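Local coordinates for protein glycoside hydrolase family 31 (Trueperella pyogenes, PDB 5I0F) that degrades cycloalternan, a cyclic glucose tetrasaccharide, as a family 31 glycoside hydrolase that works through a covalent glycosyl-enzyme intermediate, at residues Pro273-Leu281 and Thr646-Tyr656; Glu336-Tyr346 and Asp397-Gln405. All blocks are in the same frame, centred on the assembly; numbering follows the deposited sequence.

Contact 1. Residues Pro273-Leu281 and Thr646-Tyr656; sequences PTDVLNGFL and TGKPLMRAMFY
Asn278 reaches from helix 273-284 to the last residue of helix 617-646, Thr646, with its amide nitrogen. ND2 gives a nearly straight hydrogen bond (173°) to Thr646 O at 2.7 Å. The acceptor lies in the Asn278 amide plane. The same ND2 turns back to Thr274 O, one helical turn earlier, at 3.0 Å. That carbonyl also takes the backbone N of Asn278, and the two donors come from opposite faces of its plane. OD1 of Asn278 is held by Arg286, so both ends of the amide are used and its rotation is fixed. Gly647 leaves the helix with positive phi, and its CA sits 3.5 Å from Asn278 OD1.

Leu277 has CG anti to its backbone N (chi1 179°). This carries CD2 between Gly647 O, Pro649 CD and the hydroxyl end of Tyr656; the Leu277 and Tyr656 side chains cross at about a right angle. Pro649 CD lies over the centre of one face of the Tyr656 ring, 3.9 Å above it. Phe655 CE1 lies over the opposite face, offset toward the rim of the Tyr656 ring. Pro273 CB meets Phe655 CD1 at the ring edge, 3.8 Å away. Thr274 OG1 lies against the Lys648 chain, 3.3 Å from CE, while Lys648 NZ pairs with Asp657. Water 1 joins Thr274 N to Tyr656 O.

The contact packs helix 273-284 against the link from helix 617-646 into the C-terminal beta domain. Phe655 also touches strand 212-219, and strand 651-652 pairs with strand 671-673.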
loop_
_atom_site.group_PDB
_atom_site.type_symbol
_atom_site.label_atom_id
_atom_site.label_comp_id
_atom_site.label_asym_id
_atom_site.label_seq_id
_atom_site.Cartn_x
_atom_site.Cartn_y
_atom_site.Cartn_z
ATOM N N PRO A 273 22.179 -1.008 14.106
ATOM C CA PRO A 273 20.953 -0.940 13.293
ATOM C C PRO A 273 19.656 -1.235 14.080
ATOM O O PRO A 273 18.638 -0.554 13.905
ATOM C CB PRO A 273 21.200 -1.989 12.210
ATOM C CG PRO A 273 22.695 -2.007 12.065
ATOM C CD PRO A 273 23.215 -1.846 13.469
ATOM N N THR A 274 19.743 -2.195 14.997
ATOM C CA THR A 274 18.620 -2.556 15.859
ATOM C C THR A 274 18.201 -1.409 16.793
ATOM O O THR A 274 16.993 -1.155 16.956
ATOM C CB THR A 274 18.942 -3.858 16.623
ATOM O OG1 THR A 274 19.071 -4.920 15.666
ATOM C CG2 THR A 274 17.837 -4.210 17.591
ATOM N N ASP A 275 19.182 -0.709 17.371
ATOM C CA ASP A 275 18.924 0.489 18.199
ATOM C C ASP A 275 18.084 1.517 17.419
ATOM O O ASP A 275 17.141 2.108 17.947
ATOM C CB ASP A 275 20.229 1.178 18.653
ATOM C CG ASP A 275 21.050 0.358 19.660
ATOM O OD1 ASP A 275 20.482 -0.469 20.393
ATOM O OD2 ASP A 275 22.286 0.559 19.719
ATOM N N VAL A 276 18.449 1.729 16.164
ATOM C CA VAL A 276 17.777 2.731 15.326
ATOM C C VAL A 276 16.332 2.350 15.042
ATOM O O VAL A 276 15.394 3.165 15.242
ATOM C CB VAL A 276 18.536 2.965 14.007
ATOM C CG1 VAL A 276 17.740 3.862 13.059
ATOM C CG2 VAL A 276 19.902 3.568 14.302
ATOM N N LEU A 277 16.131 1.115 14.594
ATOM C CA LEU A 277 14.774 0.649 14.331
ATOM C C LEU A 277 13.936 0.689 15.603
ATOM O O LEU A 277 12.792 1.164 15.554
ATOM C CB LEU A 277 14.744 -0.729 13.662
ATOM C CG LEU A 277 13.369 -1.338 13.346
ATOM C CD1 LEU A 277 12.543 -0.458 12.408
ATOM C CD2 LEU A 277 13.570 -2.717 12.733
ATOM N N ASN A 278 14.499 0.300 16.747
ATOM C CA ASN A 278 13.766 0.434 18.012
ATOM C C ASN A 278 13.382 1.858 18.376
ATOM O O ASN A 278 12.311 2.090 18.937
ATOM C CB ASN A 278 14.523 -0.187 19.180
ATOM C CG ASN A 278 14.213 -1.640 19.331
ATOM O OD1 ASN A 278 13.114 -2.018 19.748
ATOM N ND2 ASN A 278 15.165 -2.465 18.992
ATOM N N GLY A 279 14.254 2.804 18.064
ATOM C CA GLY A 279 13.932 4.209 18.263
ATOM C C GLY A 279 12.679 4.585 17.504
ATOM O O GLY A 279 11.749 5.193 18.061
ATOM N N PHE A 280 12.656 4.220 16.230
ATOM C CA PHE A 280 11.493 4.468 15.376
ATOM C C PHE A 280 10.224 3.778 15.895
ATOM O O PHE A 280 9.162 4.416 16.027
ATOM C CB PHE A 280 11.815 4.078 13.938
ATOM C CG PHE A 280 10.685 4.359 12.959
ATOM C CD1 PHE A 280 10.058 5.606 12.920
ATOM C CD2 PHE A 280 10.253 3.372 12.080
ATOM C CE1 PHE A 280 9.012 5.855 12.029
ATOM C CE2 PHE A 280 9.224 3.621 11.171
ATOM C CZ PHE A 280 8.602 4.869 11.150
ATOM N N LEU A 281 10.349 2.517 16.283
ATOM C CA LEU A 281 9.210 1.782 16.849
ATOM C C LEU A 281 8.635 2.398 18.137
ATOM O O LEU A 281 7.405 2.368 18.344
ATOM C CB LEU A 281 9.584 0.312 17.099
ATOM C CG LEU A 281 9.909 -0.492 15.842
ATOM C CD1 LEU A 281 10.144 -1.948 16.226
ATOM C CD2 LEU A 281 8.827 -0.388 14.790
ATOM N N THR A 646 13.061 -7.767 20.896
ATOM C CA THR A 646 14.287 -7.132 20.402
ATOM C C THR A 646 14.045 -5.943 19.483
ATOM O O THR A 646 14.917 -5.089 19.352
ATOM C CB THR A 646 15.163 -8.132 19.634
ATOM O OG1 THR A 646 14.490 -8.520 18.421
ATOM C CG2 THR A 646 15.488 -9.354 20.497
ATOM N N GLY A 647 12.904 -5.915 18.797
ATOM C CA GLY A 647 12.618 -4.894 17.789
ATOM C C GLY A 647 13.127 -5.237 16.386
ATOM O O GLY A 647 12.883 -4.487 15.444
ATOM N N LYS A 648 13.818 -6.367 16.235
ATOM C CA LYS A 648 14.264 -6.813 14.927
ATOM C C LYS A 648 13.113 -7.341 14.022
ATOM O O LYS A 648 12.075 -7.811 14.510
ATOM C CB LYS A 648 15.313 -7.898 15.079
ATOM C CG LYS A 648 16.600 -7.408 15.711
ATOM C CD LYS A 648 17.652 -8.491 15.602
ATOM C CE LYS A 648 18.883 -8.165 16.397
ATOM N NZ LYS A 648 19.801 -9.319 16.307
ATOM N N PRO A 649 13.292 -7.262 12.702
ATOM C CA PRO A 649 12.367 -7.914 11.781
ATOM C C PRO A 649 12.441 -9.440 11.866
ATOM O O PRO A 649 13.430 -9.978 12.344
ATOM C CB PRO A 649 12.857 -7.466 10.401
ATOM C CG PRO A 649 13.815 -6.356 10.632
ATOM C CD PRO A 649 14.351 -6.515 12.005
ATOM N N LEU A 650 11.409 -10.117 11.387
ATOM C CA LEU A 650 11.443 -11.573 11.213
ATOM C C LEU A 650 12.047 -11.852 9.844
ATOM O O LEU A 650 13.003 -12.588 9.736
ATOM C CB LEU A 650 10.054 -12.186 11.339
ATOM C CG LEU A 650 9.937 -13.699 11.189
ATOM C CD1 LEU A 650 10.656 -14.409 12.327
ATOM C CD2 LEU A 650 8.472 -14.099 11.169
ATOM N N MET A 651 11.498 -11.229 8.805
ATOM C CA MET A 651 12.101 -11.237 7.468
ATOM C C MET A 651 13.095 -10.097 7.416
ATOM O O MET A 651 12.717 -8.933 7.301
ATOM C CB MET A 651 11.022 -11.094 6.391
ATOM C CG MET A 651 11.536 -11.166 4.971
ATOM S SD MET A 651 10.150 -11.334 3.824
ATOM C CE MET A 651 11.020 -11.565 2.270
ATOM N N ARG A 652 14.380 -10.448 7.535
ATOM C CA ARG A 652 15.365 -9.546 8.143
ATOM C C ARG A 652 16.525 -9.297 7.199
ATOM O O ARG A 652 17.272 -10.216 6.873
ATOM C CB ARG A 652 15.865 -10.145 9.473
ATOM C CG ARG A 652 16.907 -9.327 10.235
ATOM C CD ARG A 652 17.415 -10.084 11.465
ATOM N NE ARG A 652 16.285 -10.493 12.313
ATOM C CZ ARG A 652 16.385 -11.243 13.408
ATOM N NH1 ARG A 652 17.567 -11.663 13.837
ATOM N NH2 ARG A 652 15.289 -11.551 14.090
ATOM N N ALA A 653 16.699 -8.052 6.774
ATOM C CA ALA A 653 17.875 -7.698 5.989
ATOM C C ALA A 653 19.161 -8.103 6.721
ATOM O O ALA A 653 19.226 -8.133 7.954
ATOM C CB ALA A 653 17.887 -6.231 5.689
ATOM N N MET A 654 20.189 -8.397 5.946
ATOM C CA MET A 654 21.453 -8.913 6.490
ATOM C C MET A 654 22.164 -7.929 7.413
ATOM O O MET A 654 22.897 -8.331 8.318
ATOM C CB MET A 654 22.386 -9.267 5.352
ATOM C CG MET A 654 21.803 -10.254 4.370
ATOM S SD MET A 654 21.999 -11.929 4.960
ATOM C CE MET A 654 23.687 -12.122 4.405
ATOM N N PHE A 655 21.952 -6.633 7.180
ATOM C CA PHE A 655 22.646 -5.604 7.945
ATOM C C PHE A 655 22.272 -5.578 9.422
ATOM O O PHE A 655 23.028 -5.026 10.203
ATOM C CB PHE A 655 22.522 -4.200 7.301
ATOM C CG PHE A 655 21.163 -3.564 7.426
ATOM C CD1 PHE A 655 20.803 -2.886 8.578
ATOM C CD2 PHE A 655 20.276 -3.574 6.368
ATOM C CE1 PHE A 655 19.568 -2.269 8.686
ATOM C CE2 PHE A 655 19.029 -2.972 6.472
ATOM C CZ PHE A 655 18.677 -2.307 7.630
ATOM N N TYR A 656 21.130 -6.155 9.819
ATOM C CA TYR A 656 20.762 -6.148 11.243
ATOM C C TYR A 656 21.750 -6.948 12.102
ATOM O O TYR A 656 22.083 -6.523 13.198
ATOM C CB TYR A 656 19.302 -6.621 11.484
ATOM C CG TYR A 656 18.337 -5.540 11.091
ATOM C CD1 TYR A 656 18.146 -4.425 11.900
ATOM C CD2 TYR A 656 17.675 -5.584 9.873
ATOM C CE1 TYR A 656 17.289 -3.397 11.517
ATOM C CE2 TYR A 656 16.811 -4.562 9.471
ATOM C CZ TYR A 656 16.631 -3.469 10.288
ATOM O OH TYR A 656 15.786 -2.454 9.886
HETATM O O HOH W 1 21.743 -4.512 15.073
#

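Contact 2. Residues Glu336-Tyr346 and Asp397-Gln405; sequences EGFTIFRDARY and DLGPEALAQ
The irregular loop 336-346 runs beside the start of helix 400-412, with the CA atoms of Gly337 and Ala402 5.2 Å apart. Both belong to the TIM-barrel domain, and Gly399 is the N-cap residue of the helix. Glu336 reaches this helix start with an extended side chain. Its OE1 accepts from Gly399 N at 2.8 Å, on the syn side and 28° out of the carboxylate plane. Water 2 bridges the same OE1 to Ala402 N. The helix N-terminus would probably stabilise the negative charge. CB and CG of Glu336 slide past Leu398 CD2, and CB also meets Ala402 CB at 3.8 Å.

Tyr346 OH lies 3.4 Å from Glu401 CB, and the two side chains cross obliquely, with ring and carboxylate planes 65° apart. Glu401 bends at chi2 (73°), and Glu401 OE2 is hydrogen-bonded to His354 NE2. Ile340 CD1 lies on one face of the Tyr346 ring and also touches Glu401 CG. Between Gly337 and Thr339, Phe338 turns away from the helix and touches bound glucose. Gln405 OE1 is hydrogen-bonded to Gln392 NE2, and its NE2 to Gln451 OE1. NE2 also gives a bond to Thr339 OG1 at 3.1 Å, and that hydroxyl donates to Gly337 O.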
loop_
_atom_site.group_PDB
_atom_site.type_symbol
_atom_site.label_atom_id
_atom_site.label_comp_id
_atom_site.label_asym_id
_atom_site.label_seq_id
_atom_site.Cartn_x
_atom_site.Cartn_y
_atom_site.Cartn_z
ATOM N N GLU A 336 -22.892 -5.119 -2.709
ATOM C CA GLU A 336 -23.474 -3.787 -2.639
ATOM C C GLU A 336 -23.051 -3.066 -1.362
ATOM O O GLU A 336 -22.586 -1.943 -1.437
ATOM C CB GLU A 336 -24.978 -3.890 -2.717
ATOM C CG GLU A 336 -25.444 -4.436 -4.069
ATOM C CD GLU A 336 -26.911 -4.190 -4.358
ATOM O OE1 GLU A 336 -27.608 -3.530 -3.549
ATOM O OE2 GLU A 336 -27.372 -4.650 -5.422
ATOM N N GLY A 337 -23.226 -3.718 -0.203
ATOM C CA GLY A 337 -22.910 -3.139 1.105
ATOM C C GLY A 337 -21.767 -3.786 1.881
ATOM O O GLY A 337 -21.347 -3.249 2.913
ATOM N N PHE A 338 -21.277 -4.936 1.413
ATOM C CA PHE A 338 -20.176 -5.680 2.070
ATOM C C PHE A 338 -20.390 -5.918 3.560
ATOM O O PHE A 338 -19.466 -5.893 4.364
ATOM C CB PHE A 338 -18.833 -5.047 1.717
ATOM C CG PHE A 338 -18.643 -4.953 0.242
ATOM C CD1 PHE A 338 -18.200 -6.057 -0.472
ATOM C CD2 PHE A 338 -19.041 -3.801 -0.463
ATOM C CE1 PHE A 338 -18.116 -6.028 -1.853
ATOM C CE2 PHE A 338 -18.942 -3.762 -1.861
ATOM C CZ PHE A 338 -18.479 -4.873 -2.555
ATOM N N THR A 339 -21.656 -6.186 3.898
ATOM C CA THR A 339 -22.094 -6.412 5.256
ATOM C C THR A 339 -22.910 -7.711 5.435
ATOM O O THR A 339 -22.941 -8.279 6.523
ATOM C CB THR A 339 -22.930 -5.174 5.691
ATOM O OG1 THR A 339 -22.097 -4.005 5.559
ATOM C CG2 THR A 339 -23.330 -5.276 7.065
ATOM N N ILE A 340 -23.542 -8.169 4.361
ATOM C CA ILE A 340 -24.507 -9.271 4.356
ATOM C C ILE A 340 -24.082 -10.299 3.310
ATOM O O ILE A 340 -23.765 -9.921 2.194
ATOM C CB ILE A 340 -25.897 -8.725 3.991
ATOM C CG1 ILE A 340 -26.306 -7.647 5.029
ATOM C CG2 ILE A 340 -26.919 -9.853 3.867
ATOM C CD1 ILE A 340 -27.557 -6.898 4.705
ATOM N N PHE A 341 -24.111 -11.586 3.676
ATOM C CA PHE A 341 -23.791 -12.675 2.752
ATOM C C PHE A 341 -24.737 -12.708 1.529
ATOM O O PHE A 341 -25.946 -12.443 1.655
ATOM C CB PHE A 341 -23.826 -14.038 3.470
ATOM C CG PHE A 341 -22.528 -14.430 4.144
ATOM C CD1 PHE A 341 -22.235 -14.012 5.436
ATOM C CD2 PHE A 341 -21.596 -15.226 3.485
ATOM C CE1 PHE A 341 -21.060 -14.375 6.059
ATOM C CE2 PHE A 341 -20.412 -15.595 4.105
ATOM C CZ PHE A 341 -20.141 -15.168 5.398
ATOM N N ARG A 342 -24.194 -13.021 0.353
ATOM C CA ARG A 342 -25.002 -13.040 -0.866
ATOM C C ARG A 342 -26.202 -13.996 -0.716
ATOM O O ARG A 342 -26.058 -15.098 -0.157
ATOM C CB ARG A 342 -24.194 -13.426 -2.099
ATOM C CG ARG A 342 -24.931 -13.178 -3.403
ATOM C CD ARG A 342 -23.976 -13.128 -4.579
ATOM N NE ARG A 342 -23.191 -14.363 -4.770
ATOM C CZ ARG A 342 -23.459 -15.355 -5.637
ATOM N NH1 ARG A 342 -22.630 -16.397 -5.718
ATOM N NH2 ARG A 342 -24.541 -15.348 -6.414
ATOM N N ASP A 343 -27.359 -13.534 -1.207
ATOM C CA ASP A 343 -28.669 -14.248 -1.153
ATOM C C ASP A 343 -29.359 -14.332 0.206
ATOM O O ASP A 343 -30.465 -14.879 0.290
ATOM C CB ASP A 343 -28.596 -15.664 -1.784
ATOM C CG ASP A 343 -28.219 -15.639 -3.264
ATOM O OD1 ASP A 343 -28.546 -14.652 -3.961
ATOM O OD2 ASP A 343 -27.581 -16.621 -3.714
ATOM N N ALA A 344 -28.762 -13.805 1.273
ATOM C CA ALA A 344 -29.425 -13.813 2.577
ATOM C C ALA A 344 -30.687 -12.976 2.502
ATOM O O ALA A 344 -30.726 -11.987 1.777
ATOM C CB ALA A 344 -28.492 -13.278 3.673
ATOM N N ARG A 345 -31.714 -13.404 3.218
ATOM C CA ARG A 345 -32.989 -12.686 3.304
ATOM C C ARG A 345 -33.176 -12.094 4.699
ATOM O O ARG A 345 -32.755 -12.673 5.697
ATOM C CB ARG A 345 -34.155 -13.615 2.947
ATOM C CG ARG A 345 -34.038 -14.195 1.538
ATOM C CD ARG A 345 -35.257 -14.955 1.088
ATOM N NE ARG A 345 -36.392 -14.057 0.878
ATOM C CZ ARG A 345 -37.673 -14.431 0.796
ATOM N NH1 ARG A 345 -38.611 -13.504 0.605
ATOM N NH2 ARG A 345 -38.043 -15.708 0.910
ATOM N N TYR A 346 -33.852 -10.955 4.754
ATOM C CA TYR A 346 -33.974 -10.178 5.986
ATOM C C TYR A 346 -35.032 -9.085 5.805
ATOM O O TYR A 346 -35.375 -8.708 4.684
ATOM C CB TYR A 346 -32.624 -9.518 6.338
ATOM C CG TYR A 346 -32.029 -8.772 5.162
ATOM C CD1 TYR A 346 -31.191 -9.422 4.245
ATOM C CD2 TYR A 346 -32.336 -7.433 4.930
ATOM C CE1 TYR A 346 -30.671 -8.755 3.140
ATOM C CE2 TYR A 346 -31.816 -6.754 3.833
ATOM C CZ TYR A 346 -30.983 -7.419 2.941
ATOM O OH TYR A 346 -30.471 -6.768 1.862
ATOM N N ASP A 397 -28.127 1.831 -9.231
ATOM C CA ASP A 397 -28.764 0.488 -9.288
ATOM C C ASP A 397 -28.552 -0.404 -8.052
ATOM O O ASP A 397 -28.749 -1.617 -8.116
ATOM C CB ASP A 397 -28.326 -0.262 -10.559
ATOM C CG ASP A 397 -26.844 -0.609 -10.572
ATOM O OD1 ASP A 397 -26.076 -0.144 -9.693
ATOM O OD2 ASP A 397 -26.443 -1.346 -11.499
ATOM N N LEU A 398 -28.152 0.190 -6.936
ATOM C CA LEU A 398 -28.099 -0.521 -5.667
ATOM C C LEU A 398 -29.516 -0.804 -5.207
ATOM O O LEU A 398 -30.428 -0.017 -5.491
ATOM C CB LEU A 398 -27.409 0.332 -4.595
ATOM C CG LEU A 398 -25.930 0.645 -4.821
ATOM C CD1 LEU A 398 -25.445 1.617 -3.757
ATOM C CD2 LEU A 398 -25.118 -0.631 -4.811
ATOM N N GLY A 399 -29.685 -1.899 -4.470
ATOM C CA GLY A 399 -30.948 -2.236 -3.836
ATOM C C GLY A 399 -31.224 -1.348 -2.630
ATOM O O GLY A 399 -30.348 -0.579 -2.224
ATOM N N PRO A 400 -32.439 -1.454 -2.040
ATOM C CA PRO A 400 -32.836 -0.558 -0.943
ATOM C C PRO A 400 -31.977 -0.619 0.310
ATOM O O PRO A 400 -31.791 0.407 0.949
ATOM C CB PRO A 400 -34.271 -0.999 -0.593
ATOM C CG PRO A 400 -34.750 -1.778 -1.762
ATOM C CD PRO A 400 -33.546 -2.333 -2.473
ATOM N N GLU A 401 -31.492 -1.806 0.668
ATOM C CA GLU A 401 -30.665 -1.951 1.863
ATOM C C GLU A 401 -29.352 -1.160 1.762
ATOM O O GLU A 401 -29.002 -0.435 2.684
ATOM C CB GLU A 401 -30.376 -3.429 2.140
ATOM C CG GLU A 401 -29.615 -3.683 3.439
ATOM C CD GLU A 401 -30.440 -3.498 4.707
ATOM O OE1 GLU A 401 -31.666 -3.270 4.668
ATOM O OE2 GLU A 401 -29.860 -3.624 5.799
ATOM N N ALA A 402 -28.644 -1.310 0.649
ATOM C CA ALA A 402 -27.388 -0.574 0.406
ATOM C C ALA A 402 -27.614 0.943 0.349
ATOM O O ALA A 402 -26.832 1.703 0.937
ATOM C CB ALA A 402 -26.708 -1.065 -0.867
ATOM N N LEU A 403 -28.698 1.368 -0.310
ATOM C CA LEU A 403 -29.058 2.779 -0.331
ATOM C C LEU A 403 -29.324 3.307 1.063
ATOM O O LEU A 403 -28.856 4.371 1.391
ATOM C CB LEU A 403 -30.283 3.056 -1.220
ATOM C CG LEU A 403 -30.082 2.790 -2.714
ATOM C CD1 LEU A 403 -31.417 2.836 -3.436
ATOM C CD2 LEU A 403 -29.099 3.801 -3.305
ATOM N N ALA A 404 -30.086 2.572 1.873
ATOM C CA ALA A 404 -30.346 3.002 3.256
ATOM C C ALA A 404 -29.059 3.050 4.097
ATOM O O ALA A 404 -28.869 3.964 4.891
ATOM C CB ALA A 404 -31.393 2.119 3.912
ATOM N N GLN A 405 -28.181 2.061 3.925
ATOM C CA GLN A 405 -26.893 2.061 4.625
ATOM C C GLN A 405 -26.044 3.302 4.296
ATOM O O GLN A 405 -25.479 3.914 5.191
ATOM C CB GLN A 405 -26.126 0.778 4.310
ATOM C CG GLN A 405 -24.888 0.578 5.170
ATOM C CD GLN A 405 -24.237 -0.761 4.872
ATOM O OE1 GLN A 405 -24.115 -1.147 3.710
ATOM N NE2 GLN A 405 -23.875 -1.497 5.923
HETATM O O HOH W 2 -28.663 -3.651 -1.101
#

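Overall arrangement
The two contacts lie on opposite sides of the chain's centre. Their own centres are 45 Å apart, and their nearest atoms about 29 Å. In chain order helix 273-284 comes first, then both segments of contact 2, then 646-656, so the long connection spanned by contact 1 includes contact 2. That connection also holds the eight parallel strands of the barrel. Contact 1 joins the helix preceding the barrel to the start of the C-terminal domain, and so ties regions before and after the barrel together. Contact 2 stays within the barrel domain. It joins the loop after strand 326-329 to the start of helix 400-412, which follows strand 383-388; the loop side touches the bound sugar.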